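Local structure of aminotransferase class I and II (Streptococcus suis 89/1591, 3OP7) at residues Met157-Asn162 / Tyr189-Glu194; Gly168-Arg173 / Leu202-Ile207. The protein probably catalyses the pyridoxal-phosphate-dependent transfer of amino groups between amino acids and keto acids, working as a two-chain assembly of the class I and II aminotransferase family. All blocks are in the same frame, centred on the assembly; numbering follows the deposited sequence.

Contact 1: residues Met157-Asn162 / Tyr189-Glu194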
loop_
_atom_site.group_PDB
_atom_site.type_symbol
_atom_site.label_atom_id
_atom_site.label_comp_id
_atom_site.label_asym_id
_atom_site.label_seq_id
_atom_site.Cartn_x
_atom_site.Cartn_y
_atom_site.Cartn_z
HETATM N N MSE A 157 20.070 0.102 -11.697
HETATM C CA MSE A 157 19.476 -1.002 -10.962
HETATM C C MSE A 157 19.248 -2.203 -11.854
HETATM O O MSE A 157 18.928 -2.044 -13.020
HETATM C CB MSE A 157 18.134 -0.559 -10.341
HETATM C CG MSE A 157 17.486 -1.638 -9.447
HETATM SE SE MSE A 157 15.849 -1.053 -8.680
HETATM C CE MSE A 157 16.611 0.224 -7.442
ATOM N N ILE A 158 19.476 -3.399 -11.298
ATOM C CA ILE A 158 19.125 -4.660 -11.878
ATOM C C ILE A 158 18.087 -5.292 -10.948
ATOM O O ILE A 158 18.306 -5.348 -9.715
ATOM C CB ILE A 158 20.339 -5.600 -11.981
ATOM C CG1 ILE A 158 21.403 -4.997 -12.894
ATOM C CG2 ILE A 158 19.934 -7.007 -12.544
ATOM C CD1 ILE A 158 22.797 -5.634 -12.728
ATOM N N CYS A 159 16.962 -5.707 -11.526
ATOM C CA CYS A 159 15.884 -6.345 -10.774
ATOM C C CYS A 159 15.829 -7.822 -11.044
ATOM O O CYS A 159 15.792 -8.263 -12.215
ATOM C CB CYS A 159 14.535 -5.691 -11.109
ATOM S SG CYS A 159 14.425 -3.945 -10.854
ATOM N N ILE A 160 15.838 -8.613 -9.964
ATOM C CA ILE A 160 15.651 -10.041 -10.032
ATOM C C ILE A 160 14.583 -10.502 -9.039
ATOM O O ILE A 160 14.211 -9.773 -8.125
ATOM C CB ILE A 160 16.966 -10.786 -9.735
ATOM C CG1 ILE A 160 17.437 -10.580 -8.282
ATOM C CG2 ILE A 160 18.077 -10.402 -10.759
ATOM C CD1 ILE A 160 18.691 -11.506 -7.939
ATOM N N ASN A 161 14.115 -11.735 -9.211
ATOM C CA ASN A 161 13.098 -12.338 -8.377
ATOM C C ASN A 161 13.686 -13.742 -8.137
ATOM O O ASN A 161 13.886 -14.530 -9.062
ATOM C CB ASN A 161 11.788 -12.317 -9.167
ATOM C CG ASN A 161 10.566 -12.851 -8.429
ATOM O OD1 ASN A 161 9.572 -13.206 -9.105
ATOM N ND2 ASN A 161 10.577 -12.862 -7.091
ATOM N N ASN A 162 14.007 -14.036 -6.885
ATOM C CA ASN A 162 14.787 -15.214 -6.541
ATOM C C ASN A 162 14.167 -15.893 -5.301
ATOM O O ASN A 162 14.318 -15.385 -4.185
ATOM C CB ASN A 162 16.240 -14.833 -6.247
ATOM C CG ASN A 162 17.218 -15.988 -6.513
ATOM O OD1 ASN A 162 17.000 -16.832 -7.435
ATOM N ND2 ASN A 162 18.268 -16.078 -5.692
ATOM N N TYR A 189 22.469 -0.935 -8.103
ATOM C CA TYR A 189 21.770 -1.642 -7.062
ATOM C C TYR A 189 21.288 -2.908 -7.688
ATOM O O TYR A 189 21.034 -2.950 -8.894
ATOM C CB TYR A 189 20.512 -0.937 -6.644
ATOM C CG TYR A 189 20.678 0.421 -6.001
ATOM C CD1 TYR A 189 21.290 0.542 -4.790
ATOM C CD2 TYR A 189 20.168 1.583 -6.626
ATOM C CE1 TYR A 189 21.428 1.815 -4.185
ATOM C CE2 TYR A 189 20.287 2.837 -6.039
ATOM C CZ TYR A 189 20.910 2.946 -4.814
ATOM O OH TYR A 189 21.023 4.195 -4.228
ATOM N N ILE A 190 21.077 -3.911 -6.862
ATOM C CA ILE A 190 20.330 -5.106 -7.264
ATOM C C ILE A 190 19.146 -5.274 -6.316
ATOM O O ILE A 190 19.320 -5.503 -5.117
ATOM C CB ILE A 190 21.179 -6.404 -7.264
ATOM C CG1 ILE A 190 22.345 -6.325 -8.266
ATOM C CG2 ILE A 190 20.252 -7.599 -7.612
ATOM C CD1 ILE A 190 23.351 -7.474 -8.181
ATOM N N LEU A 191 17.941 -5.098 -6.856
ATOM C CA LEU A 191 16.705 -5.303 -6.118
ATOM C C LEU A 191 16.381 -6.778 -6.342
ATOM O O LEU A 191 16.320 -7.248 -7.506
ATOM C CB LEU A 191 15.582 -4.493 -6.713
ATOM C CG LEU A 191 14.145 -4.812 -6.219
ATOM C CD1 LEU A 191 14.050 -4.786 -4.643
ATOM C CD2 LEU A 191 13.087 -3.856 -6.844
ATOM N N SER A 192 16.254 -7.528 -5.260
ATOM C CA SER A 192 15.891 -8.939 -5.341
ATOM C C SER A 192 14.621 -9.238 -4.525
ATOM O O SER A 192 14.606 -9.101 -3.302
ATOM C CB SER A 192 17.064 -9.782 -4.839
ATOM O OG SER A 192 16.785 -11.170 -4.971
ATOM N N ASP A 193 13.534 -9.540 -5.221
ATOM C CA ASP A 193 12.301 -9.946 -4.605
ATOM C C ASP A 193 12.428 -11.441 -4.254
ATOM O O ASP A 193 12.527 -12.324 -5.139
ATOM C CB ASP A 193 11.142 -9.644 -5.558
ATOM C CG ASP A 193 9.792 -10.207 -5.099
ATOM O OD1 ASP A 193 9.735 -11.184 -4.331
ATOM O OD2 ASP A 193 8.786 -9.746 -5.641
ATOM N N GLU A 194 12.526 -11.679 -2.958
ATOM C CA GLU A 194 12.839 -12.948 -2.391
ATOM C C GLU A 194 11.689 -13.594 -1.651
ATOM O O GLU A 194 11.907 -14.395 -0.742
ATOM C CB GLU A 194 14.114 -12.837 -1.525
ATOM C CG GLU A 194 15.293 -12.426 -2.393
ATOM C CD GLU A 194 16.591 -12.059 -1.695
ATOM O OE1 GLU A 194 16.602 -11.806 -0.476
ATOM O OE2 GLU A 194 17.640 -12.065 -2.415
HETATM O O HOH W 1 18.552 -14.451 -3.319
#

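Contact 2: residues Gly168-Arg173 / Leu202-Ile207. With EDO (1,2-ethanediol), chain F; EDO (1,2-ethanediol), chain K.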
loop_
_atom_site.group_PDB
_atom_site.type_symbol
_atom_site.label_atom_id
_atom_site.label_comp_id
_atom_site.label_asym_id
_atom_site.label_seq_id
_atom_site.Cartn_x
_atom_site.Cartn_y
_atom_site.Cartn_z
ATOM N N GLY A 168 9.847 -20.720 -10.641
ATOM C CA GLY A 168 10.292 -21.377 -9.432
ATOM C C GLY A 168 11.777 -21.648 -9.421
ATOM O O GLY A 168 12.258 -22.332 -8.501
ATOM N N ALA A 169 12.514 -21.201 -10.458
ATOM C CA ALA A 169 13.960 -21.467 -10.572
ATOM C C ALA A 169 14.747 -20.470 -9.712
ATOM O O ALA A 169 14.313 -19.341 -9.530
ATOM C CB ALA A 169 14.425 -21.334 -12.048
ATOM N N VAL A 170 15.906 -20.882 -9.209
ATOM C CA VAL A 170 16.647 -20.061 -8.268
ATOM C C VAL A 170 18.112 -19.878 -8.735
ATOM O O VAL A 170 18.696 -20.754 -9.342
ATOM C CB VAL A 170 16.497 -20.698 -6.840
ATOM C CG1 VAL A 170 17.487 -21.872 -6.678
ATOM C CG2 VAL A 170 16.598 -19.714 -5.743
HETATM N N MSE A 171 18.640 -18.685 -8.506
HETATM C CA MSE A 171 20.074 -18.428 -8.635
HETATM C C MSE A 171 20.768 -18.748 -7.344
HETATM O O MSE A 171 20.504 -18.125 -6.320
HETATM C CB MSE A 171 20.340 -16.959 -8.947
HETATM C CG MSE A 171 19.714 -16.461 -10.228
HETATM SE SE MSE A 171 19.617 -14.499 -10.300
HETATM C CE MSE A 171 19.024 -14.352 -12.139
ATOM N N ASP A 172 21.723 -19.637 -7.394
ATOM C CA ASP A 172 22.454 -19.976 -6.182
ATOM C C ASP A 172 23.585 -18.969 -5.904
ATOM O O ASP A 172 23.784 -17.987 -6.641
ATOM C CB ASP A 172 22.935 -21.430 -6.220
ATOM C CG ASP A 172 23.982 -21.705 -7.277
ATOM O OD1 ASP A 172 24.533 -20.789 -7.912
ATOM O OD2 ASP A 172 24.275 -22.885 -7.460
ATOM N N ARG A 173 24.325 -19.215 -4.841
ATOM C CA ARG A 173 25.417 -18.337 -4.443
ATOM C C ARG A 173 26.440 -18.119 -5.550
ATOM O O ARG A 173 26.838 -17.010 -5.776
ATOM C CB ARG A 173 26.158 -18.903 -3.220
ATOM C CG ARG A 173 27.401 -18.090 -2.801
ATOM C CD ARG A 173 28.058 -18.680 -1.551
ATOM N NE ARG A 173 27.229 -18.474 -0.359
ATOM C CZ ARG A 173 27.219 -17.373 0.395
ATOM N NH1 ARG A 173 27.948 -16.311 0.103
ATOM N NH2 ARG A 173 26.464 -17.346 1.462
ATOM N N LEU A 202 20.011 -26.257 -2.275
ATOM C CA LEU A 202 20.907 -25.256 -2.856
ATOM C C LEU A 202 21.266 -24.177 -1.841
ATOM O O LEU A 202 20.479 -23.828 -0.955
ATOM C CB LEU A 202 20.284 -24.605 -4.092
ATOM C CG LEU A 202 20.060 -25.501 -5.319
ATOM C CD1 LEU A 202 19.219 -24.769 -6.377
ATOM C CD2 LEU A 202 21.406 -25.856 -5.886
ATOM N N ASP A 203 22.476 -23.637 -1.993
ATOM C CA ASP A 203 22.927 -22.526 -1.179
ATOM C C ASP A 203 22.408 -21.231 -1.813
ATOM O O ASP A 203 22.914 -20.789 -2.840
ATOM C CB ASP A 203 24.458 -22.535 -1.117
ATOM C CG ASP A 203 25.037 -21.388 -0.315
ATOM O OD1 ASP A 203 24.294 -20.609 0.329
ATOM O OD2 ASP A 203 26.261 -21.256 -0.334
ATOM N N VAL A 204 21.380 -20.642 -1.218
ATOM C CA VAL A 204 20.763 -19.490 -1.823
ATOM C C VAL A 204 20.742 -18.333 -0.830
ATOM O O VAL A 204 19.720 -18.086 -0.158
ATOM C CB VAL A 204 19.347 -19.784 -2.382
ATOM C CG1 VAL A 204 18.874 -18.660 -3.221
ATOM C CG2 VAL A 204 19.337 -20.973 -3.281
ATOM N N PRO A 205 21.845 -17.562 -0.787
ATOM C CA PRO A 205 21.868 -16.390 0.053
ATOM C C PRO A 205 20.922 -15.329 -0.481
ATOM O O PRO A 205 20.587 -15.314 -1.675
ATOM C CB PRO A 205 23.322 -15.909 -0.058
ATOM C CG PRO A 205 23.786 -16.403 -1.409
ATOM C CD PRO A 205 23.116 -17.729 -1.529
ATOM N N SER A 206 20.480 -14.461 0.416
ATOM C CA SER A 206 19.836 -13.191 0.034
ATOM C C SER A 206 20.839 -12.294 -0.681
ATOM O O SER A 206 22.042 -12.318 -0.389
ATOM C CB SER A 206 19.305 -12.472 1.260
ATOM O OG SER A 206 18.784 -11.187 0.904
ATOM N N ILE A 207 20.335 -11.484 -1.597
ATOM C CA ILE A 207 21.165 -10.476 -2.263
ATOM C C ILE A 207 21.936 -9.637 -1.288
ATOM O O ILE A 207 23.096 -9.326 -1.494
ATOM C CB ILE A 207 20.359 -9.593 -3.282
ATOM C CG1 ILE A 207 21.295 -8.973 -4.313
ATOM C CG2 ILE A 207 19.458 -8.503 -2.642
ATOM C CD1 ILE A 207 22.100 -9.968 -5.178
HETATM C C1 EDO F . 17.728 -23.957 -10.167
HETATM O O1 EDO F . 16.329 -23.693 -9.926
HETATM C C2 EDO F . 18.173 -23.448 -11.543
HETATM O O2 EDO F . 17.381 -24.028 -12.600
HETATM C C1 EDO K . 24.605 -16.288 4.739
HETATM O O1 EDO K . 25.772 -15.607 4.245
HETATM C C2 EDO K . 23.958 -17.100 3.618
HETATM O O2 EDO K . 22.524 -17.198 3.713
HETATM O O HOH W 2 24.309 -24.292 -4.406
#

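Contact 1: residues Met157-Asn162 / Tyr189-Glu194
Ile158 and Ile160 stitch strand 157-161 to strand 189-193 in parallel register. Ile158 N donates to Tyr189 O and receives Leu191 N at its own carbonyl; Ile160 N meets Leu191 O at 2.9 Å in an almost straight bond (174° at the hydrogen), and Ile160 O accepts from Asp193 N. Each thus bonds to two residues of the other strand, the alternation of parallel pairing, while Met157 and Cys159 turn their backbone bonds to strand 107-112. CA-H...O contacts such as Ile190 CA to Ile158 O (3.2 Å) fill the intervals.

At the C-terminal end the ladder gains a side-chain rung. Asn161, its CG anti to the backbone N (chi1 -177°), lies beside Asp193 and points the same way. Its ND2 donates to Asp193 O at 2.8 Å, standing above the carbonyl plane. Asn162 N binds the same oxygen from the opposite face, and this buried acceptor is gripped twice. A water links Asn162 ND2 to Glu194 OE2, which also accepts from Ser192 OG at 2.8 Å; Asn162 OD1 accepts from Met171 N, and Glu194 OE1 is hydrogen-bonded to Ser206 OG.

Apolar contacts divide between the two faces of the sheet. With Met157 (a selenomethionine), SE rests 4.0 Å from Leu191 CB, while the bend at chi3 (-71°) takes CE to Tyr189 CD2, 3.9 Å away; helix 89-101 packs over this face. On the other, Ile160 CG1 lies 4.2 Å from Ile190 CG2, under helix 173-184.

Strand, helix 173-184 and strand make a beta-alpha-beta unit of the large aminotransferase domain. Asp193 reaches the cofactor: OD2 accepts from Asn94 ND2 and is hydrogen-bonded to pyridine N1 of the lysine-pyridoxal phosphate adduct at position 222, the aspartate-pyridine pairing characteristic of this fold type I family.

Contact 2: residues Gly168-Arg173 / Leu202-Ile207
Arg173 and Asp203 join two connecting loops beside an N-capped helix start, Asp172 being the N-cap of helix 173-184. In Asp172, chi1 of 67° sets CG between the backbone N and the carbonyl carbon, and OD1 accepts from Tyr175 N. Just past the cap, Arg173 N donates to Asp203 O at 2.9 Å.

The Arg173 side chain starts extended and bends at chi3 (-70°), a turn that places NE for its salt bridge with Asp203 OD2, also 2.9 Å long. The oxygen sits nearly in the guanidinium plane and is met on its syn side, although the two planes are 45° apart. Pro205 crosses the arginine chain at about a right angle, with CG 3.9 Å above the centre of the guanidinium and CD packed on Arg173 CB. Glu177, through a salt bridge to NH1, is a second acidic partner of the guanidinium.

Two residues before the cap, Val170 divides its methyls between two neighbours. CG2 meets Val204 CG1 tip to tip at 3.6 Å, whereas the Val170 and Leu202 side chains slide past each other in opposite directions, Val170 CG1 coming to 3.4 Å from Leu202 CD1, a tighter fit than ordinary carbon contact.

Overall arrangement
The segments alternate along the chain: 157-162, 168-173, 189-194, 202-207. Each loop of contact 2 therefore follows a strand of contact 1: contact 1 pairs the two strands of the crossover in the mixed sheet, and contact 2, its centre 12 Å away, joins the loops that follow them. Helix 173-184 begins at the end of 168-173 and returns the chain to strand 189-193. Hydrogen bonds tie the two contacts together, from Asn162 to Met171 and between Glu194 and Ser206. The example illustrates how neighbouring parallel strands of a mixed sheet present a cofactor-binding residue at a strand end, while the loops leaving those ends are held to each other and to the strand ends.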